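Local coordinates for inorganic pyrophosphatase (Neisseria gonorrhoeae, PDB 5TEA), which probably catalyses the magnesium-dependent hydrolysis of inorganic pyrophosphate to two phosphate ions, as a homohexamer, at residues Gly24-Ala34 with Pro88-Val99; Val99-Asp107 with Thr159-Ala170. One frame throughout, in Å; residues are numbered along the deposited sequence.

Overall arrangement
After helix 12-15 and the short strand 19-20, the chain lays down strand 25-32, then passes through strands 38-43, 48-54, 64-67 and 80-83 before residues 88-99 return antiparallel to it; interaction 1 closes that excursion. Strand 94-107 continues without a break, handing V99 from one contact to the other. Strand 110-119 pairs with it first; after helix 137-149, residues 159-170 return to pair with its second half, and interaction 2 closes. The two loops therefore follow in series, neither nested nor crossed. Their centres lie about 18 Å apart on opposite sides of the chain's centre, so strand 94-107 joins strand 25-32 near one end to strand 159-165 and the start of helix 167-183 near the other.

Interaction 1: Gly24-Ala34 with Pro88-Val99; sequences GIINVVNEIPA and PLATGVFLEARV
With its CG swung anti to the backbone N (chi1 -167°), N30 carries its amide across to the loop 89-91. There ND2 donates to A90 O at 3.1 Å; the acceptor lies in the N30 amide plane, but the donor stands above the A90 carbonyl plane. The T91 torsion (chi1 -62°) sets OG1 beside its own backbone N, from where the hydroxyl donates to E31 O at only 2.6 Å, again from above the carbonyl plane. Main-chain bonds N30 N to V93 O and G92 N to N30 O complete the grip on the type II turn A90-V93, whose G92 has positive phi. Beyond the turn the segments form an antiparallel ladder, with I26-A97 and V28-L95 as its hydrogen-bonded pairs. On the face of these residues V28 CG2 meets A97 CB at 3.9 Å and I26 CD1 meets V99 CG2 at 3.6 Å, the latter side chains crossing at about a right angle. On the other face N27 and E96 run side by side, while N27 ND2 turns to T17 O. Strand 64-67 pairs with the far edge of 25-32, where E31 and I32 both face Y65 in a classic bulge, and strand 110-119 flanks 94-99. F94 and L95 pair in parallel with a strand of a second subunit, extending the sheet across the interface.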
loop_
_atom_site.group_PDB
_atom_site.type_symbol
_atom_site.label_atom_id
_atom_site.label_comp_id
_atom_site.label_asym_id
_atom_site.label_seq_id
_atom_site.Cartn_x
_atom_site.Cartn_y
_atom_site.Cartn_z
ATOM N N GLY B 24 11.680 -17.024 -28.251
ATOM C CA GLY B 24 11.745 -16.756 -26.829
ATOM C C GLY B 24 10.821 -15.672 -26.331
ATOM O O GLY B 24 10.987 -15.212 -25.199
ATOM N N ILE B 25 9.860 -15.237 -27.133
ATOM C CA ILE B 25 8.870 -14.247 -26.712
ATOM C C ILE B 25 7.525 -14.952 -26.764
ATOM O O ILE B 25 7.017 -15.234 -27.853
ATOM C CB ILE B 25 8.874 -12.993 -27.602
ATOM C CG1 ILE B 25 10.293 -12.448 -27.752
ATOM C CG2 ILE B 25 7.931 -11.904 -27.014
ATOM C CD1 ILE B 25 10.890 -11.962 -26.472
ATOM N N ILE B 26 6.954 -15.262 -25.594
ATOM C CA ILE B 26 5.732 -16.053 -25.511
ATOM C C ILE B 26 4.617 -15.213 -24.895
ATOM O O ILE B 26 4.851 -14.142 -24.338
ATOM C CB ILE B 26 5.939 -17.334 -24.691
ATOM C CG1 ILE B 26 6.245 -16.961 -23.233
ATOM C CG2 ILE B 26 7.026 -18.201 -25.351
ATOM C CD1 ILE B 26 6.415 -18.143 -22.317
ATOM N N ASN B 27 3.393 -15.748 -24.955
ATOM C CA ASN B 27 2.243 -15.102 -24.330
ATOM C C ASN B 27 2.027 -15.704 -22.949
ATOM O O ASN B 27 2.047 -16.929 -22.794
ATOM C CB ASN B 27 0.983 -15.257 -25.194
ATOM C CG ASN B 27 1.106 -14.550 -26.536
ATOM O OD1 ASN B 27 1.695 -13.480 -26.624
ATOM N ND2 ASN B 27 0.571 -15.158 -27.587
ATOM N N VAL B 28 1.822 -14.842 -21.955
ATOM C CA VAL B 28 1.636 -15.252 -20.566
ATOM C C VAL B 28 0.391 -14.566 -20.029
ATOM O O VAL B 28 0.163 -13.381 -20.297
ATOM C CB VAL B 28 2.877 -14.903 -19.706
ATOM C CG1 VAL B 28 2.589 -15.093 -18.219
ATOM C CG2 VAL B 28 4.039 -15.794 -20.133
ATOM N N VAL B 29 -0.440 -15.319 -19.310
ATOM C CA VAL B 29 -1.595 -14.772 -18.608
ATOM C C VAL B 29 -1.280 -14.770 -17.115
ATOM O O VAL B 29 -0.923 -15.812 -16.552
ATOM C CB VAL B 29 -2.871 -15.581 -18.920
ATOM C CG1 VAL B 29 -4.031 -15.141 -18.024
ATOM C CG2 VAL B 29 -3.247 -15.421 -20.393
ATOM N N ASN B 30 -1.401 -13.604 -16.467
ATOM C CA ASN B 30 -1.052 -13.495 -15.054
ATOM C C ASN B 30 -2.227 -13.916 -14.183
ATOM O O ASN B 30 -3.364 -13.463 -14.394
ATOM C CB ASN B 30 -0.629 -12.071 -14.681
ATOM C CG ASN B 30 0.028 -12.005 -13.305
ATOM O OD1 ASN B 30 1.041 -12.660 -13.062
ATOM N ND2 ASN B 30 -0.547 -11.215 -12.401
ATOM N N GLU B 31 -1.954 -14.773 -13.198
ATOM C CA GLU B 31 -2.990 -15.177 -12.238
ATOM C C GLU B 31 -2.832 -14.552 -10.861
ATOM O O GLU B 31 -3.834 -14.191 -10.241
ATOM C CB GLU B 31 -3.016 -16.703 -12.075
ATOM C CG GLU B 31 -3.350 -17.469 -13.346
ATOM C CD GLU B 31 -2.862 -18.902 -13.298
ATOM O OE1 GLU B 31 -3.703 -19.813 -13.380
ATOM O OE2 GLU B 31 -1.632 -19.116 -13.189
ATOM N N ILE B 32 -1.608 -14.453 -10.338
ATOM C CA ILE B 32 -1.376 -14.056 -8.955
ATOM C C ILE B 32 -0.373 -12.914 -8.927
ATOM O O ILE B 32 0.754 -13.076 -9.402
ATOM C CB ILE B 32 -0.841 -15.213 -8.094
ATOM C CG1 ILE B 32 -1.779 -16.422 -8.133
ATOM C CG2 ILE B 32 -0.688 -14.726 -6.641
ATOM C CD1 ILE B 32 -1.181 -17.681 -7.416
ATOM N N PRO B 33 -0.704 -11.767 -8.341
ATOM C CA PRO B 33 0.311 -10.723 -8.127
ATOM C C PRO B 33 1.395 -11.182 -7.163
ATOM O O PRO B 33 1.120 -11.842 -6.156
ATOM C CB PRO B 33 -0.492 -9.570 -7.513
ATOM C CG PRO B 33 -1.953 -9.901 -7.794
ATOM C CD PRO B 33 -2.016 -11.383 -7.787
ATOM N N ALA B 34 2.635 -10.805 -7.468
ATOM C CA ALA B 34 3.717 -10.996 -6.511
ATOM C C ALA B 34 3.326 -10.394 -5.170
ATOM O O ALA B 34 2.713 -9.329 -5.118
ATOM C CB ALA B 34 4.992 -10.315 -7.008
ATOM N N PRO B 88 4.109 -5.483 -8.560
ATOM C CA PRO B 88 3.199 -6.602 -8.873
ATOM C C PRO B 88 2.254 -6.309 -10.034
ATOM O O PRO B 88 1.785 -5.182 -10.226
ATOM C CB PRO B 88 2.420 -6.809 -7.561
ATOM C CG PRO B 88 3.293 -6.239 -6.501
ATOM C CD PRO B 88 4.038 -5.089 -7.140
ATOM N N LEU B 89 1.981 -7.354 -10.812
ATOM C CA LEU B 89 1.003 -7.316 -11.888
ATOM C C LEU B 89 -0.355 -7.828 -11.414
ATOM O O LEU B 89 -0.431 -8.782 -10.637
ATOM C CB LEU B 89 1.524 -8.162 -13.057
ATOM C CG LEU B 89 0.959 -7.932 -14.448
ATOM C CD1 LEU B 89 1.110 -6.472 -14.836
ATOM C CD2 LEU B 89 1.645 -8.857 -15.469
ATOM N N ALA B 90 -1.433 -7.198 -11.888
ATOM C CA ALA B 90 -2.778 -7.613 -11.491
ATOM C C ALA B 90 -3.210 -8.926 -12.151
ATOM O O ALA B 90 -2.800 -9.259 -13.268
ATOM C CB ALA B 90 -3.797 -6.525 -11.834
ATOM N N THR B 91 -4.085 -9.652 -11.455
ATOM C CA THR B 91 -4.725 -10.839 -12.025
ATOM C C THR B 91 -5.481 -10.482 -13.298
ATOM O O THR B 91 -6.229 -9.504 -13.335
ATOM C CB THR B 91 -5.716 -11.452 -11.019
ATOM O OG1 THR B 91 -5.034 -11.880 -9.835
ATOM C CG2 THR B 91 -6.499 -12.620 -11.643
ATOM N N GLY B 92 -5.305 -11.285 -14.344
ATOM C CA GLY B 92 -6.180 -11.220 -15.493
ATOM C C GLY B 92 -5.604 -10.532 -16.710
ATOM O O GLY B 92 -6.226 -10.595 -17.773
ATOM N N VAL B 93 -4.475 -9.872 -16.607
ATOM C CA VAL B 93 -3.868 -9.259 -17.786
ATOM C C VAL B 93 -2.922 -10.265 -18.423
ATOM O O VAL B 93 -2.319 -11.104 -17.748
ATOM C CB VAL B 93 -3.130 -7.943 -17.452
ATOM C CG1 VAL B 93 -4.058 -6.955 -16.750
ATOM C CG2 VAL B 93 -1.883 -8.211 -16.628
ATOM N N PHE B 94 -2.809 -10.205 -19.745
ATOM C CA PHE B 94 -1.844 -11.027 -20.455
ATOM C C PHE B 94 -0.786 -10.123 -21.071
ATOM O O PHE B 94 -0.987 -8.916 -21.218
ATOM C CB PHE B 94 -2.514 -11.894 -21.523
ATOM C CG PHE B 94 -2.844 -11.157 -22.798
ATOM C CD1 PHE B 94 -4.039 -10.460 -22.924
ATOM C CD2 PHE B 94 -1.967 -11.169 -23.868
ATOM C CE1 PHE B 94 -4.348 -9.781 -24.096
ATOM C CE2 PHE B 94 -2.270 -10.475 -25.042
ATOM C CZ PHE B 94 -3.462 -9.798 -25.154
ATOM N N LEU B 95 0.358 -10.717 -21.413
ATOM C CA LEU B 95 1.479 -9.946 -21.939
ATOM C C LEU B 95 2.375 -10.839 -22.786
ATOM O O LEU B 95 2.412 -12.061 -22.619
ATOM C CB LEU B 95 2.308 -9.319 -20.816
ATOM C CG LEU B 95 3.183 -10.282 -19.984
ATOM C CD1 LEU B 95 4.313 -9.499 -19.328
ATOM C CD2 LEU B 95 2.360 -10.997 -18.913
ATOM N N GLU B 96 3.110 -10.202 -23.686
ATOM C CA GLU B 96 4.251 -10.841 -24.319
ATOM C C GLU B 96 5.417 -10.803 -23.347
ATOM O O GLU B 96 5.742 -9.744 -22.789
ATOM C CB GLU B 96 4.598 -10.127 -25.629
ATOM C CG GLU B 96 3.454 -10.214 -26.618
ATOM C CD GLU B 96 3.824 -9.710 -28.007
ATOM O OE1 GLU B 96 4.985 -9.302 -28.194
ATOM O OE2 GLU B 96 2.947 -9.719 -28.898
ATOM N N ALA B 97 6.038 -11.959 -23.127
ATOM C CA ALA B 97 7.076 -12.089 -22.116
ATOM C C ALA B 97 8.285 -12.806 -22.692
ATOM O O ALA B 97 8.144 -13.725 -23.501
ATOM C CB ALA B 97 6.560 -12.849 -20.889
ATOM N N ARG B 98 9.469 -12.405 -22.249
ATOM C CA ARG B 98 10.691 -13.080 -22.673
ATOM C C ARG B 98 10.962 -14.253 -21.741
ATOM O O ARG B 98 10.904 -14.099 -20.517
ATOM C CB ARG B 98 11.882 -12.116 -22.679
ATOM C CG ARG B 98 13.243 -12.816 -22.732
ATOM C CD ARG B 98 14.405 -11.823 -22.748
ATOM N NE ARG B 98 14.554 -11.177 -24.048
ATOM C CZ ARG B 98 15.219 -11.687 -25.083
ATOM N NH1 ARG B 98 15.822 -12.867 -24.994
ATOM N NH2 ARG B 98 15.283 -11.008 -26.218
ATOM N N VAL B 99 11.244 -15.419 -22.326
ATOM C CA VAL B 99 11.650 -16.618 -21.589
ATOM C C VAL B 99 13.120 -16.471 -21.199
ATOM O O VAL B 99 13.983 -16.339 -22.075
ATOM C CB VAL B 99 11.458 -17.874 -22.451
ATOM C CG1 VAL B 99 12.002 -19.130 -21.734
ATOM C CG2 VAL B 99 10.011 -18.048 -22.868
HETATM O O HOH W 1 0.210 -11.371 -27.892
#

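Interaction 2: Val99-Asp107 with Thr159-Ala170; sequences VIGVMKFVD and TKVESWGGAEEA. Unlike the reference sequence in segment 159-170: G166 (reference Asp).
M103 lies alongside W164 on their shared face of the sheet: its CG sits over the six-membered ring, 3.7 Å from the centroid and 20° off the normal, a CH-pi contact. CG anti to the backbone N (chi1 -172°) lays the chain along the indole, and SD stands obliquely, 4.3 Å from the same centroid, a Met-aromatic contact. V161 CG1 packs over that indole face too, and its CG2 reaches F105 CD1 at 3.7 Å. The antiparallel ladder beneath fixes these positions, including the nearly straight bond from G165 N to V102 O (2.7 Å, 178° at the hydrogen). After G166, the N-cap residue and a departure from the reference Asp, the chain turns into helix 167-183, placing A170 CB 3.7 Å from V102 CB. Further out, helix 137-149 covers the M103-W164 side, and its E144 accepts from W164 NE1. On the opposite face K104 NZ and E169 OE1 are 4.4 Å apart, too far for a salt bridge, and one water links them. D113 supplies the salt bridge to K104. Around M103-W164 the contact is thus apolar and aromatic, whereas the other face, which also carries V102 on A170, is charged and water-bridged at K104-E169, where K104 probably tempers the negative charge of both D113 and E169.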
loop_
_atom_site.group_PDB
_atom_site.type_symbol
_atom_site.label_atom_id
_atom_site.label_comp_id
_atom_site.label_asym_id
_atom_site.label_seq_id
_atom_site.Cartn_x
_atom_site.Cartn_y
_atom_site.Cartn_z
ATOM N N VAL B 99 11.244 -15.419 -22.326
ATOM C CA VAL B 99 11.650 -16.618 -21.589
ATOM C C VAL B 99 13.120 -16.471 -21.199
ATOM O O VAL B 99 13.983 -16.339 -22.075
ATOM C CB VAL B 99 11.458 -17.874 -22.451
ATOM C CG1 VAL B 99 12.002 -19.130 -21.734
ATOM C CG2 VAL B 99 10.011 -18.048 -22.868
ATOM N N ILE B 100 13.426 -16.509 -19.902
ATOM C CA ILE B 100 14.820 -16.408 -19.470
ATOM C C ILE B 100 15.342 -17.652 -18.765
ATOM O O ILE B 100 16.556 -17.720 -18.503
ATOM C CB ILE B 100 15.090 -15.157 -18.594
ATOM C CG1 ILE B 100 14.401 -15.265 -17.227
ATOM C CG2 ILE B 100 14.751 -13.855 -19.349
ATOM C CD1 ILE B 100 14.859 -14.201 -16.234
ATOM N N GLY B 101 14.506 -18.648 -18.481
ATOM C CA GLY B 101 14.971 -19.853 -17.822
ATOM C C GLY B 101 13.801 -20.735 -17.421
ATOM O O GLY B 101 12.645 -20.455 -17.759
ATOM N N VAL B 102 14.118 -21.815 -16.710
ATOM C CA VAL B 102 13.084 -22.715 -16.193
ATOM C C VAL B 102 13.484 -23.210 -14.817
ATOM O O VAL B 102 14.649 -23.544 -14.573
ATOM C CB VAL B 102 12.792 -23.887 -17.158
ATOM C CG1 VAL B 102 14.077 -24.666 -17.541
ATOM C CG2 VAL B 102 11.692 -24.798 -16.607
ATOM N N MET B 103 12.514 -23.205 -13.899
ATOM C CA MET B 103 12.673 -23.851 -12.607
ATOM C C MET B 103 12.146 -25.275 -12.747
ATOM O O MET B 103 10.935 -25.474 -12.849
ATOM C CB MET B 103 11.916 -23.077 -11.523
ATOM C CG MET B 103 12.207 -23.585 -10.135
ATOM S SD MET B 103 11.251 -22.700 -8.886
ATOM C CE MET B 103 9.670 -23.521 -9.043
ATOM N N LYS B 104 13.056 -26.265 -12.805
ATOM C CA LYS B 104 12.630 -27.657 -12.836
ATOM C C LYS B 104 12.141 -28.062 -11.453
ATOM O O LYS B 104 12.864 -27.913 -10.463
ATOM C CB LYS B 104 13.775 -28.574 -13.272
ATOM C CG LYS B 104 14.239 -28.309 -14.694
ATOM C CD LYS B 104 13.194 -28.736 -15.708
ATOM C CE LYS B 104 13.084 -30.255 -15.773
ATOM N NZ LYS B 104 12.189 -30.746 -16.859
ATOM N N PHE B 105 10.925 -28.599 -11.385
ATOM C CA PHE B 105 10.238 -28.681 -10.102
ATOM C C PHE B 105 9.376 -29.928 -10.070
ATOM O O PHE B 105 8.720 -30.275 -11.055
ATOM C CB PHE B 105 9.393 -27.425 -9.881
ATOM C CG PHE B 105 8.751 -27.333 -8.525
ATOM C CD1 PHE B 105 9.519 -27.238 -7.376
ATOM C CD2 PHE B 105 7.373 -27.287 -8.413
ATOM C CE1 PHE B 105 8.910 -27.142 -6.119
ATOM C CE2 PHE B 105 6.748 -27.170 -7.167
ATOM C CZ PHE B 105 7.521 -27.097 -6.022
ATOM N N VAL B 106 9.376 -30.591 -8.921
ATOM C CA VAL B 106 8.559 -31.769 -8.696
ATOM C C VAL B 106 7.621 -31.446 -7.549
ATOM O O VAL B 106 8.060 -30.965 -6.497
ATOM C CB VAL B 106 9.420 -33.008 -8.396
ATOM C CG1 VAL B 106 8.536 -34.194 -8.031
ATOM C CG2 VAL B 106 10.286 -33.334 -9.623
ATOM N N ASP B 107 6.335 -31.682 -7.769
ATOM C CA ASP B 107 5.277 -31.343 -6.818
ATOM C C ASP B 107 4.393 -32.571 -6.717
ATOM O O ASP B 107 3.777 -32.972 -7.712
ATOM C CB ASP B 107 4.484 -30.127 -7.312
ATOM C CG ASP B 107 3.496 -29.590 -6.286
ATOM O OD1 ASP B 107 3.136 -30.302 -5.332
ATOM O OD2 ASP B 107 3.064 -28.429 -6.453
ATOM N N THR B 159 7.937 -31.293 -2.527
ATOM C CA THR B 159 8.020 -29.973 -3.151
ATOM C C THR B 159 9.516 -29.728 -3.316
ATOM O O THR B 159 10.186 -29.346 -2.353
ATOM C CB THR B 159 7.367 -28.859 -2.308
ATOM O OG1 THR B 159 7.949 -28.831 -0.989
ATOM C CG2 THR B 159 5.856 -29.070 -2.187
ATOM N N LYS B 160 10.057 -29.959 -4.513
ATOM C CA LYS B 160 11.506 -29.955 -4.678
ATOM C C LYS B 160 11.900 -29.276 -5.974
ATOM O O LYS B 160 11.533 -29.738 -7.059
ATOM C CB LYS B 160 12.082 -31.370 -4.655
ATOM C CG LYS B 160 13.598 -31.414 -4.796
ATOM C CD LYS B 160 14.265 -30.527 -3.754
ATOM C CE LYS B 160 15.783 -30.713 -3.742
ATOM N NZ LYS B 160 16.441 -29.770 -2.778
ATOM N N VAL B 161 12.690 -28.217 -5.855
ATOM C CA VAL B 161 13.349 -27.613 -7.011
ATOM C C VAL B 161 14.577 -28.446 -7.350
ATOM O O VAL B 161 15.514 -28.545 -6.549
ATOM C CB VAL B 161 13.733 -26.154 -6.734
ATOM C CG1 VAL B 161 14.502 -25.592 -7.944
ATOM C CG2 VAL B 161 12.474 -25.310 -6.399
ATOM N N GLU B 162 14.566 -29.060 -8.537
ATOM C CA GLU B 162 15.595 -30.011 -8.933
ATOM C C GLU B 162 16.792 -29.341 -9.582
ATOM O O GLU B 162 17.920 -29.819 -9.416
ATOM C CB GLU B 162 15.026 -31.035 -9.915
ATOM C CG GLU B 162 13.833 -31.805 -9.379
ATOM C CD GLU B 162 14.217 -32.854 -8.344
ATOM O OE1 GLU B 162 15.404 -32.938 -7.968
ATOM O OE2 GLU B 162 13.325 -33.604 -7.903
ATOM N N SER B 163 16.560 -28.249 -10.306
ATOM C CA SER B 163 17.614 -27.527 -11.007
ATOM C C SER B 163 17.011 -26.272 -11.607
ATOM O O SER B 163 15.789 -26.116 -11.694
ATOM C CB SER B 163 18.253 -28.365 -12.111
ATOM O OG SER B 163 17.335 -28.577 -13.174
ATOM N N TRP B 164 17.900 -25.385 -12.044
ATOM C CA TRP B 164 17.541 -24.180 -12.773
ATOM C C TRP B 164 18.103 -24.323 -14.176
ATOM O O TRP B 164 19.304 -24.569 -14.335
ATOM C CB TRP B 164 18.105 -22.945 -12.085
ATOM C CG TRP B 164 17.447 -22.664 -10.780
ATOM C CD1 TRP B 164 17.881 -23.035 -9.548
ATOM C CD2 TRP B 164 16.236 -21.928 -10.578
ATOM N NE1 TRP B 164 17.017 -22.567 -8.579
ATOM C CE2 TRP B 164 15.996 -21.893 -9.187
ATOM C CE3 TRP B 164 15.330 -21.302 -11.434
ATOM C CZ2 TRP B 164 14.900 -21.253 -8.641
ATOM C CZ3 TRP B 164 14.237 -20.663 -10.885
ATOM C CH2 TRP B 164 14.031 -20.643 -9.507
ATOM N N GLY B 165 17.234 -24.216 -15.177
ATOM C CA GLY B 165 17.630 -24.437 -16.558
ATOM C C GLY B 165 17.634 -23.135 -17.331
ATOM O O GLY B 165 16.965 -22.178 -16.929
ATOM N N GLY B 166 18.374 -23.079 -18.438
ATOM C CA GLY B 166 18.433 -21.876 -19.239
ATOM C C GLY B 166 17.258 -21.795 -20.198
ATOM O O GLY B 166 16.344 -22.622 -20.184
ATOM N N ALA B 167 17.296 -20.773 -21.058
ATOM C CA ALA B 167 16.152 -20.512 -21.926
ATOM C C ALA B 167 15.957 -21.614 -22.960
ATOM O O ALA B 167 14.817 -21.889 -23.360
ATOM C CB ALA B 167 16.300 -19.158 -22.625
ATOM N N GLU B 168 17.041 -22.257 -23.401
ATOM C CA GLU B 168 16.877 -23.316 -24.392
ATOM C C GLU B 168 16.204 -24.540 -23.777
ATOM O O GLU B 168 15.298 -25.121 -24.386
ATOM C CB GLU B 168 18.218 -23.665 -25.030
ATOM C CG GLU B 168 18.719 -22.591 -26.027
ATOM C CD GLU B 168 17.643 -22.146 -27.038
ATOM O OE1 GLU B 168 17.313 -20.938 -27.070
ATOM O OE2 GLU B 168 17.129 -23.004 -27.797
ATOM N N GLU B 169 16.601 -24.928 -22.557
ATOM C CA GLU B 169 15.863 -25.981 -21.860
ATOM C C GLU B 169 14.415 -25.565 -21.607
ATOM O O GLU B 169 13.498 -26.391 -21.721
ATOM C CB GLU B 169 16.545 -26.365 -20.536
ATOM C CG GLU B 169 15.842 -27.562 -19.844
ATOM C CD GLU B 169 16.506 -28.046 -18.549
ATOM O OE1 GLU B 169 16.072 -29.094 -18.014
ATOM O OE2 GLU B 169 17.456 -27.403 -18.062
ATOM N N ALA B 170 14.188 -24.295 -21.248
ATOM C CA ALA B 170 12.817 -23.820 -21.040
ATOM C C ALA B 170 11.989 -23.941 -22.314
ATOM O O ALA B 170 10.820 -24.335 -22.267
ATOM C CB ALA B 170 12.824 -22.374 -20.544
HETATM O O HOH W 2 13.954 -30.476 -19.002
#